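Local structure of ribosomal silencing factor RsfS (Chromobacterium violaceum, 2ID1) at residues L91-D99 against P109-W119; N45-Q56 against S69-V80. The protein probably acts as a ribosomal silencing factor that binds protein uL14 of the large ribosomal subunit, keeps the two subunits apart and so represses translation. All coordinates share one frame; numbering follows the deposited sequence.

Interaction 1 of 2, residues L91-D99 against P109-W119; sequences LPAVRDYYD and PSFAVGAAKPW
The Y97 ring carries P118 on one face and turns its edge toward the faces of W119 and Y98. CG of P118 stands 3.3 Å from the Y97 ring centroid, 11° off the normal, a CH-pi contact over the middle of the ring. With W119 the pair is T-shaped, planes at 81° and the Y97 centroid 5.0 Å from that of the indole five-membered ring, but the detail is doubtful: W119 is poorly ordered and the Y97 hydroxyl sits improbably close to the indole face. Y97 reaches both partners because its CG is anti to the backbone N (chi1 -173°), which swings the ring out toward the tail.

Nearer the start of helix 92-98, the F111 ring has the backbone of P92 over one face and N of V113, from its own loop, over the other. CE2 of F111 touches CB of P92 at 3.8 Å, and its CZ lies 3.6 Å from CA of A93. CB of A115 packs on CB of A93, 4.0 Å away. CG of P109 sits 3.7 Å above the R95 guanidinium plane, over its centre; R95 is salt-bridged to E101 and hydrogen-bonded to T41.

No hydrogen bond joins the segments. The C-terminal tail meets this surface helix through proline, alanine and aromatic packing, and across this contact it probably follows the shape of the helix rather than specific polar pairs.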
loop_
_atom_site.group_PDB
_atom_site.type_symbol
_atom_site.label_atom_id
_atom_site.label_comp_id
_atom_site.label_asym_id
_atom_site.label_seq_id
_atom_site.Cartn_x
_atom_site.Cartn_y
_atom_site.Cartn_z
ATOM N N LEU A 91 7.210 2.156 5.236
ATOM C CA LEU A 91 8.126 1.617 6.241
ATOM C C LEU A 91 7.387 1.395 7.548
ATOM O O LEU A 91 6.491 2.164 7.902
ATOM C CB LEU A 91 9.251 2.590 6.495
ATOM C CG LEU A 91 10.303 2.689 5.407
ATOM C CD1 LEU A 91 11.019 4.015 5.526
ATOM C CD2 LEU A 91 11.265 1.533 5.540
ATOM N N PRO A 92 7.788 0.373 8.313
ATOM C CA PRO A 92 7.152 0.045 9.596
ATOM C C PRO A 92 6.934 1.253 10.515
ATOM O O PRO A 92 5.821 1.467 11.022
ATOM C CB PRO A 92 8.103 -0.988 10.199
ATOM C CG PRO A 92 9.431 -0.604 9.614
ATOM C CD PRO A 92 9.080 -0.321 8.184
ATOM N N ALA A 93 7.996 2.039 10.725
ATOM C CA ALA A 93 7.927 3.243 11.568
ATOM C C ALA A 93 6.965 4.269 10.970
ATOM O O ALA A 93 6.304 5.006 11.698
ATOM C CB ALA A 93 9.316 3.861 11.723
ATOM N N VAL A 94 6.895 4.314 9.642
ATOM C CA VAL A 94 6.007 5.243 8.977
ATOM C C VAL A 94 4.566 4.781 9.115
ATOM O O VAL A 94 3.696 5.556 9.520
ATOM C CB VAL A 94 6.351 5.391 7.493
ATOM C CG1 VAL A 94 5.381 6.363 6.823
ATOM C CG2 VAL A 94 7.774 5.898 7.356
ATOM N N ARG A 95 4.301 3.520 8.793
ATOM C CA ARG A 95 2.941 2.998 8.910
ATOM C C ARG A 95 2.403 3.279 10.316
ATOM O O ARG A 95 1.350 3.894 10.470
ATOM C CB ARG A 95 2.939 1.503 8.622
ATOM C CG ARG A 95 1.577 0.865 8.545
ATOM C CD ARG A 95 1.745 -0.536 7.991
ATOM N NE ARG A 95 0.505 -1.277 7.843
ATOM C CZ ARG A 95 0.421 -2.455 7.233
ATOM N NH1 ARG A 95 -0.739 -3.086 7.144
ATOM N NH2 ARG A 95 1.493 -3.012 6.701
ATOM N N ASP A 96 3.143 2.852 11.335
ATOM C CA ASP A 96 2.737 3.072 12.716
ATOM C C ASP A 96 2.485 4.552 13.049
ATOM O O ASP A 96 1.534 4.873 13.756
ATOM C CB ASP A 96 3.795 2.502 13.671
ATOM C CG ASP A 96 3.917 3.309 14.979
ATOM O OD1 ASP A 96 2.935 3.374 15.752
ATOM O OD2 ASP A 96 5.005 3.883 15.230
ATOM N N TYR A 97 3.319 5.453 12.537
ATOM C CA TYR A 97 3.189 6.885 12.836
ATOM C C TYR A 97 1.911 7.550 12.384
ATOM O O TYR A 97 1.219 8.207 13.171
ATOM C CB TYR A 97 4.340 7.663 12.219
ATOM C CG TYR A 97 4.359 9.113 12.629
ATOM C CD1 TYR A 97 4.477 10.124 11.682
ATOM C CD2 TYR A 97 4.307 9.475 13.969
ATOM C CE1 TYR A 97 4.545 11.459 12.059
ATOM C CE2 TYR A 97 4.376 10.804 14.355
ATOM C CZ TYR A 97 4.498 11.790 13.397
ATOM O OH TYR A 97 4.586 13.105 13.781
ATOM N N TYR A 98 1.634 7.409 11.094
ATOM C CA TYR A 98 0.453 7.993 10.481
ATOM C C TYR A 98 -0.782 7.145 10.739
ATOM O O TYR A 98 -1.894 7.672 10.847
ATOM C CB TYR A 98 0.693 8.156 8.984
ATOM C CG TYR A 98 1.785 9.150 8.682
ATOM C CD1 TYR A 98 1.533 10.522 8.723
ATOM C CD2 TYR A 98 3.081 8.722 8.383
ATOM C CE1 TYR A 98 2.540 11.442 8.475
ATOM C CE2 TYR A 98 4.098 9.633 8.134
ATOM C CZ TYR A 98 3.817 10.995 8.181
ATOM O OH TYR A 98 4.808 11.914 7.922
ATOM N N ASP A 99 -0.584 5.832 10.840
ATOM C CA ASP A 99 -1.689 4.905 11.108
ATOM C C ASP A 99 -2.943 5.270 10.303
ATOM O O ASP A 99 -3.987 5.594 10.872
ATOM C CB ASP A 99 -1.996 4.903 12.615
ATOM C CG ASP A 99 -3.150 3.992 12.983
ATOM O OD1 ASP A 99 -3.472 3.073 12.198
ATOM O OD2 ASP A 99 -3.721 4.197 14.074
ATOM N N PRO A 109 -0.686 -3.125 12.344
ATOM C CA PRO A 109 0.100 -4.256 12.860
ATOM C C PRO A 109 1.079 -3.838 13.959
ATOM O O PRO A 109 1.595 -2.722 13.941
ATOM C CB PRO A 109 0.798 -4.790 11.610
ATOM C CG PRO A 109 0.965 -3.562 10.769
ATOM C CD PRO A 109 -0.360 -2.848 10.935
ATOM N N SER A 110 1.309 -4.726 14.922
ATOM C CA SER A 110 2.222 -4.449 16.028
ATOM C C SER A 110 3.551 -3.889 15.529
ATOM O O SER A 110 4.064 -4.327 14.505
ATOM C CB SER A 110 2.487 -5.728 16.827
ATOM O OG SER A 110 3.517 -5.529 17.787
ATOM N N PHE A 111 4.104 -2.912 16.240
ATOM C CA PHE A 111 5.384 -2.348 15.838
ATOM C C PHE A 111 6.403 -2.611 16.940
ATOM O O PHE A 111 7.030 -3.678 16.987
ATOM C CB PHE A 111 5.267 -0.838 15.594
ATOM C CG PHE A 111 6.551 -0.187 15.115
ATOM C CD1 PHE A 111 6.864 1.118 15.493
ATOM C CD2 PHE A 111 7.449 -0.875 14.293
ATOM C CE1 PHE A 111 8.041 1.736 15.060
ATOM C CE2 PHE A 111 8.634 -0.264 13.850
ATOM C CZ PHE A 111 8.929 1.042 14.242
ATOM N N ALA A 112 6.549 -1.630 17.828
ATOM C CA ALA A 112 7.488 -1.697 18.945
ATOM C C ALA A 112 8.919 -2.015 18.499
ATOM O O ALA A 112 9.469 -3.079 18.823
ATOM C CB ALA A 112 7.014 -2.727 19.982
ATOM N N VAL A 113 9.514 -1.088 17.748
ATOM C CA VAL A 113 10.889 -1.250 17.269
ATOM C C VAL A 113 11.640 0.088 17.309
ATOM O O VAL A 113 12.871 0.117 17.390
ATOM C CB VAL A 113 10.931 -1.807 15.818
ATOM C CG1 VAL A 113 12.374 -2.139 15.434
ATOM C CG2 VAL A 113 10.037 -3.038 15.696
ATOM N N GLY A 114 10.885 1.186 17.255
ATOM C CA GLY A 114 11.482 2.510 17.285
ATOM C C GLY A 114 10.905 3.460 16.246
ATOM O O GLY A 114 10.846 3.124 15.057
ATOM N N ALA A 115 10.476 4.641 16.702
ATOM C CA ALA A 115 9.899 5.679 15.834
ATOM C C ALA A 115 9.882 7.067 16.506
ATOM O O ALA A 115 8.872 7.778 16.454
ATOM C CB ALA A 115 8.473 5.281 15.409
ATOM N N ALA A 116 11.008 7.442 17.127
ATOM C CA ALA A 116 11.166 8.739 17.814
ATOM C C ALA A 116 11.332 9.891 16.809
ATOM O O ALA A 116 11.100 11.065 17.128
ATOM C CB ALA A 116 12.379 8.687 18.769
ATOM N N LYS A 117 11.737 9.537 15.591
ATOM C CA LYS A 117 11.929 10.502 14.510
ATOM C C LYS A 117 11.227 9.984 13.244
ATOM O O LYS A 117 11.889 9.653 12.250
ATOM C CB LYS A 117 13.429 10.696 14.234
ATOM C CG LYS A 117 14.233 11.184 15.442
ATOM C CD LYS A 117 13.965 12.651 15.736
ATOM C CE LYS A 117 14.468 13.519 14.593
ATOM N NZ LYS A 117 15.919 13.284 14.332
ATOM N N PRO A 118 9.875 9.894 13.276
ATOM C CA PRO A 118 9.047 9.422 12.157
ATOM C C PRO A 118 8.974 10.459 11.032
ATOM O O PRO A 118 8.707 10.122 9.869
ATOM C CB PRO A 118 7.699 9.186 12.817
ATOM C CG PRO A 118 7.649 10.301 13.810
ATOM C CD PRO A 118 9.020 10.218 14.434
ATOM N N TRP A 119 9.202 11.720 11.403
ATOM C CA TRP A 119 9.202 12.836 10.460
ATOM C C TRP A 119 10.600 13.012 9.870
ATOM O O TRP A 119 10.791 13.764 8.914
ATOM C CB TRP A 119 8.789 14.140 11.159
ATOM C CG TRP A 119 7.312 14.435 11.102
ATOM C CD1 TRP A 119 6.484 14.281 10.018
ATOM C CD2 TRP A 119 6.500 14.989 12.151
ATOM N NE1 TRP A 119 5.208 14.704 10.328
ATOM C CE2 TRP A 119 5.187 15.142 11.628
ATOM C CE3 TRP A 119 6.749 15.370 13.481
ATOM C CZ2 TRP A 119 4.129 15.664 12.389
ATOM C CZ3 TRP A 119 5.691 15.892 14.240
ATOM C CH2 TRP A 119 4.398 16.031 13.687
#

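Interaction 2 of 2, residues N45-Q56 against S69-V80; sequences NRQVKALANSVQ and SEGHESGEWVLV
A52 sits at the apolar centre, its CB 3.4 Å from CG1 of V78. One helical turn earlier, CG1 of V48 meets CG2 of V78 at 3.9 Å, the two side chains sliding past each other in opposite directions. Toward the other end, V55 passes V80 likewise, CG1 to CG1 at 4.0 Å, and CG of Q56 rests on both methyls of V80. V78 and V80, two residues apart on the strand, direct their branches at the helix, while V55 also touches L14 of helix 3-16.

This is helix-on-sheet packing in an alpha-beta fold. Helix 45-61 lies over strand 77-82, one of the two outermost in a mixed four-stranded sheet, with V48 also reaching V89 of strand 85-90; the local axes of helix and strand run parallel, 8.9 Å apart. The loop 71-76 ahead of the strand folds back along the helix and covers more of its side.

In that loop H72 has CG anti to the backbone N (chi1 -165°), which carries the imidazole across to A52, where CE1 of H72 lies 3.5 Å from CB of A52. The N53 side chain crosses that of H72 at about a right angle, the amide and ring planes inclined at 41°, and the Q56 amide stands perpendicular to the ring. Closer to the start of the helix the aliphatic part of K49 runs past the loop, its CG 3.8 Å from CA of G75. The backbone of G75, at positive phi, passes close by K49 and N45. At the polar edge ND2 of N45 donates to the backbone O of S74, 2.6 Å away and nearly straight at 163°; the acceptor lies in the amide plane. CA of N45 adds a CA-H...O contact to O of G75.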
loop_
_atom_site.group_PDB
_atom_site.type_symbol
_atom_site.label_atom_id
_atom_site.label_comp_id
_atom_site.label_asym_id
_atom_site.label_seq_id
_atom_site.Cartn_x
_atom_site.Cartn_y
_atom_site.Cartn_z
ATOM N N ASN A 45 13.721 1.105 2.250
ATOM C CA ASN A 45 13.338 1.854 1.061
ATOM C C ASN A 45 13.456 0.993 -0.167
ATOM O O ASN A 45 12.629 1.069 -1.070
ATOM C CB ASN A 45 14.239 3.047 0.881
ATOM C CG ASN A 45 14.519 3.722 2.168
ATOM O OD1 ASN A 45 15.134 3.132 3.065
ATOM N ND2 ASN A 45 14.063 4.964 2.295
ATOM N N ARG A 46 14.508 0.188 -0.203
ATOM C CA ARG A 46 14.723 -0.695 -1.325
ATOM C C ARG A 46 13.523 -1.601 -1.478
ATOM O O ARG A 46 12.944 -1.696 -2.558
ATOM C CB ARG A 46 15.993 -1.519 -1.112
ATOM C CG ARG A 46 17.209 -0.628 -1.005
ATOM C CD ARG A 46 18.508 -1.382 -0.858
ATOM N NE ARG A 46 18.728 -2.015 0.450
ATOM C CZ ARG A 46 18.620 -1.413 1.633
ATOM N NH1 ARG A 46 18.871 -2.096 2.743
ATOM N NH2 ARG A 46 18.239 -0.148 1.717
ATOM N N GLN A 47 13.126 -2.254 -0.394
ATOM C CA GLN A 47 11.989 -3.158 -0.472
ATOM C C GLN A 47 10.694 -2.403 -0.719
ATOM O O GLN A 47 9.828 -2.856 -1.453
ATOM C CB GLN A 47 11.837 -3.968 0.815
ATOM C CG GLN A 47 11.135 -5.303 0.580
ATOM C CD GLN A 47 10.394 -5.815 1.794
ATOM O OE1 GLN A 47 10.834 -5.633 2.931
ATOM N NE2 GLN A 47 9.270 -6.479 1.559
ATOM N N VAL A 48 10.556 -1.253 -0.088
ATOM C CA VAL A 48 9.364 -0.477 -0.263
ATOM C C VAL A 48 9.172 -0.081 -1.709
ATOM O O VAL A 48 8.084 -0.217 -2.255
ATOM C CB VAL A 48 9.427 0.775 0.566
ATOM C CG1 VAL A 48 8.189 1.622 0.316
ATOM C CG2 VAL A 48 9.529 0.390 2.025
ATOM N N LYS A 49 10.236 0.428 -2.319
ATOM C CA LYS A 49 10.197 0.851 -3.702
ATOM C C LYS A 49 9.997 -0.331 -4.636
ATOM O O LYS A 49 9.387 -0.189 -5.694
ATOM C CB LYS A 49 11.479 1.600 -4.043
ATOM C CG LYS A 49 11.532 2.998 -3.432
ATOM C CD LYS A 49 12.966 3.532 -3.269
ATOM C CE LYS A 49 13.620 3.883 -4.597
ATOM N NZ LYS A 49 15.027 4.289 -4.334
ATOM N N ALA A 50 10.502 -1.497 -4.243
ATOM C CA ALA A 50 10.352 -2.708 -5.050
ATOM C C ALA A 50 8.901 -3.179 -4.985
ATOM O O ALA A 50 8.330 -3.606 -5.981
ATOM C CB ALA A 50 11.283 -3.803 -4.536
ATOM N N LEU A 51 8.316 -3.104 -3.797
ATOM C CA LEU A 51 6.929 -3.495 -3.608
ATOM C C LEU A 51 6.072 -2.532 -4.441
ATOM O O LEU A 51 5.156 -2.959 -5.147
ATOM C CB LEU A 51 6.545 -3.416 -2.120
ATOM C CG LEU A 51 7.179 -4.425 -1.144
ATOM C CD1 LEU A 51 7.059 -3.911 0.276
ATOM C CD2 LEU A 51 6.514 -5.792 -1.287
ATOM N N ALA A 52 6.388 -1.238 -4.369
ATOM C CA ALA A 52 5.665 -0.229 -5.128
ATOM C C ALA A 52 5.818 -0.516 -6.619
ATOM O O ALA A 52 4.848 -0.453 -7.364
ATOM C CB ALA A 52 6.195 1.144 -4.812
ATOM N N ASN A 53 7.028 -0.839 -7.063
ATOM C CA ASN A 53 7.230 -1.117 -8.472
ATOM C C ASN A 53 6.495 -2.361 -8.895
ATOM O O ASN A 53 5.826 -2.375 -9.927
ATOM C CB ASN A 53 8.712 -1.281 -8.811
ATOM C CG ASN A 53 9.447 0.060 -8.941
ATOM O OD1 ASN A 53 8.887 1.054 -9.430
ATOM N ND2 ASN A 53 10.714 0.081 -8.527
ATOM N N SER A 54 6.614 -3.418 -8.105
ATOM C CA SER A 54 5.937 -4.673 -8.429
ATOM C C SER A 54 4.432 -4.445 -8.619
ATOM O O SER A 54 3.829 -4.982 -9.543
ATOM C CB SER A 54 6.178 -5.701 -7.325
ATOM O OG SER A 54 5.674 -6.962 -7.709
ATOM N N VAL A 55 3.826 -3.649 -7.747
ATOM C CA VAL A 55 2.409 -3.386 -7.883
ATOM C C VAL A 55 2.085 -2.697 -9.197
ATOM O O VAL A 55 1.074 -3.001 -9.823
ATOM C CB VAL A 55 1.879 -2.506 -6.755
ATOM C CG1 VAL A 55 0.465 -2.033 -7.080
ATOM C CG2 VAL A 55 1.890 -3.279 -5.459
ATOM N N GLN A 56 2.920 -1.762 -9.626
ATOM C CA GLN A 56 2.626 -1.079 -10.875
ATOM C C GLN A 56 2.855 -1.988 -12.069
ATOM O O GLN A 56 2.001 -2.094 -12.942
ATOM C CB GLN A 56 3.475 0.180 -11.024
ATOM C CG GLN A 56 3.099 1.316 -10.110
ATOM C CD GLN A 56 4.025 2.505 -10.292
ATOM O OE1 GLN A 56 4.110 3.084 -11.380
ATOM N NE2 GLN A 56 4.735 2.868 -9.230
ATOM N N SER A 69 1.720 7.407 -9.223
ATOM C CA SER A 69 2.342 7.090 -7.953
ATOM C C SER A 69 2.813 8.369 -7.282
ATOM O O SER A 69 2.800 9.440 -7.888
ATOM C CB SER A 69 3.541 6.156 -8.148
ATOM O OG SER A 69 4.764 6.836 -7.901
ATOM N N GLU A 70 3.242 8.247 -6.031
ATOM C CA GLU A 70 3.715 9.393 -5.270
ATOM C C GLU A 70 4.598 8.898 -4.145
ATOM O O GLU A 70 4.308 7.884 -3.516
ATOM C CB GLU A 70 2.529 10.161 -4.694
ATOM C CG GLU A 70 2.886 11.507 -4.077
ATOM C CD GLU A 70 1.695 12.157 -3.373
ATOM O OE1 GLU A 70 0.580 12.141 -3.950
ATOM O OE2 GLU A 70 1.876 12.684 -2.251
ATOM N N GLY A 71 5.679 9.617 -3.895
ATOM C CA GLY A 71 6.586 9.220 -2.834
ATOM C C GLY A 71 7.450 8.031 -3.201
ATOM O O GLY A 71 8.079 7.430 -2.327
ATOM N N HIS A 72 7.493 7.695 -4.488
ATOM C CA HIS A 72 8.291 6.569 -4.932
ATOM C C HIS A 72 9.788 6.853 -4.794
ATOM O O HIS A 72 10.623 5.951 -4.894
ATOM C CB HIS A 72 7.987 6.231 -6.390
ATOM C CG HIS A 72 8.493 4.885 -6.801
ATOM N ND1 HIS A 72 7.731 3.742 -6.692
ATOM C CD2 HIS A 72 9.720 4.481 -7.215
ATOM C CE1 HIS A 72 8.467 2.691 -7.015
ATOM N NE2 HIS A 72 9.678 3.113 -7.335
ATOM N N GLU A 73 10.122 8.111 -4.548
ATOM C CA GLU A 73 11.505 8.543 -4.429
ATOM C C GLU A 73 12.180 8.154 -3.122
ATOM O O GLU A 73 13.068 7.305 -3.109
ATOM C CB GLU A 73 11.552 10.055 -4.625
ATOM C CG GLU A 73 10.394 10.786 -3.904
ATOM C CD GLU A 73 9.266 11.273 -4.833
ATOM O OE1 GLU A 73 9.150 10.797 -5.992
ATOM O OE2 GLU A 73 8.483 12.135 -4.380
ATOM N N SER A 74 11.763 8.775 -2.023
ATOM C CA SER A 74 12.340 8.502 -0.704
ATOM C C SER A 74 12.132 7.055 -0.256
ATOM O O SER A 74 12.943 6.507 0.495
ATOM C CB SER A 74 11.709 9.415 0.333
ATOM O OG SER A 74 10.394 8.955 0.631
ATOM N N GLY A 75 11.028 6.453 -0.693
ATOM C CA GLY A 75 10.742 5.073 -0.335
ATOM C C GLY A 75 10.325 4.899 1.114
ATOM O O GLY A 75 10.629 3.893 1.755
ATOM N N GLU A 76 9.609 5.884 1.634
ATOM C CA GLU A 76 9.176 5.820 3.014
ATOM C C GLU A 76 7.684 5.545 3.071
ATOM O O GLU A 76 7.207 4.755 3.892
ATOM C CB GLU A 76 9.528 7.133 3.701
ATOM C CG GLU A 76 10.948 7.580 3.379
ATOM C CD GLU A 76 11.359 8.793 4.160
ATOM O OE1 GLU A 76 10.633 9.809 4.084
ATOM O OE2 GLU A 76 12.406 8.741 4.845
ATOM N N TRP A 77 6.959 6.186 2.169
ATOM C CA TRP A 77 5.522 6.037 2.080
ATOM C C TRP A 77 5.155 6.260 0.630
ATOM O O TRP A 77 5.001 7.398 0.192
ATOM C CB TRP A 77 4.825 7.069 2.970
ATOM C CG TRP A 77 3.347 7.109 2.827
ATOM C CD1 TRP A 77 2.577 6.374 1.969
ATOM C CD2 TRP A 77 2.449 7.958 3.539
ATOM N NE1 TRP A 77 1.251 6.715 2.098
ATOM C CE2 TRP A 77 1.136 7.685 3.058
ATOM C CE3 TRP A 77 2.615 8.926 4.542
ATOM C CZ2 TRP A 77 0.001 8.339 3.536
ATOM C CZ3 TRP A 77 1.483 9.586 5.025
ATOM C CH2 TRP A 77 0.188 9.285 4.519
ATOM N N VAL A 78 5.038 5.161 -0.108
ATOM C CA VAL A 78 4.686 5.200 -1.523
ATOM C C VAL A 78 3.208 4.860 -1.688
ATOM O O VAL A 78 2.715 3.894 -1.104
ATOM C CB VAL A 78 5.518 4.180 -2.338
ATOM C CG1 VAL A 78 5.145 4.255 -3.825
ATOM C CG2 VAL A 78 7.005 4.445 -2.141
ATOM N N LEU A 79 2.515 5.660 -2.493
ATOM C CA LEU A 79 1.086 5.476 -2.749
ATOM C C LEU A 79 0.810 5.221 -4.215
ATOM O O LEU A 79 0.938 6.120 -5.031
ATOM C CB LEU A 79 0.317 6.727 -2.343
ATOM C CG LEU A 79 -1.096 6.805 -2.915
ATOM C CD1 LEU A 79 -2.067 6.225 -1.932
ATOM C CD2 LEU A 79 -1.464 8.261 -3.195
ATOM N N VAL A 80 0.418 3.999 -4.547
ATOM C CA VAL A 80 0.109 3.665 -5.929
ATOM C C VAL A 80 -1.389 3.771 -6.163
ATOM O O VAL A 80 -2.137 2.880 -5.787
ATOM C CB VAL A 80 0.550 2.248 -6.265
ATOM C CG1 VAL A 80 -0.022 1.850 -7.617
ATOM C CG2 VAL A 80 2.068 2.162 -6.286
#

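Interaction 2 (45-56 with 69-80) closes along the chain before interaction 1 (91-99 with 109-119) opens, and their centres lie about 17 Å apart. Strand 85-90 connects them: it is the antiparallel neighbour of strand 77-82 and leads into helix 92-98. Interaction 2 covers the edge of the sheet with a long helix, partly buried, whereas interaction 1 is a surface contact farther from the chain centre. They touch where strand 85-90 runs into helix 92-98, beside the start of strand 77-82: N of L91 is 2.9 Å from O of E76, a probable hydrogen bond, and the Y98 ring packs against W77. The C-terminal tail is thereby tied to the alpha-beta body through helix 92-98.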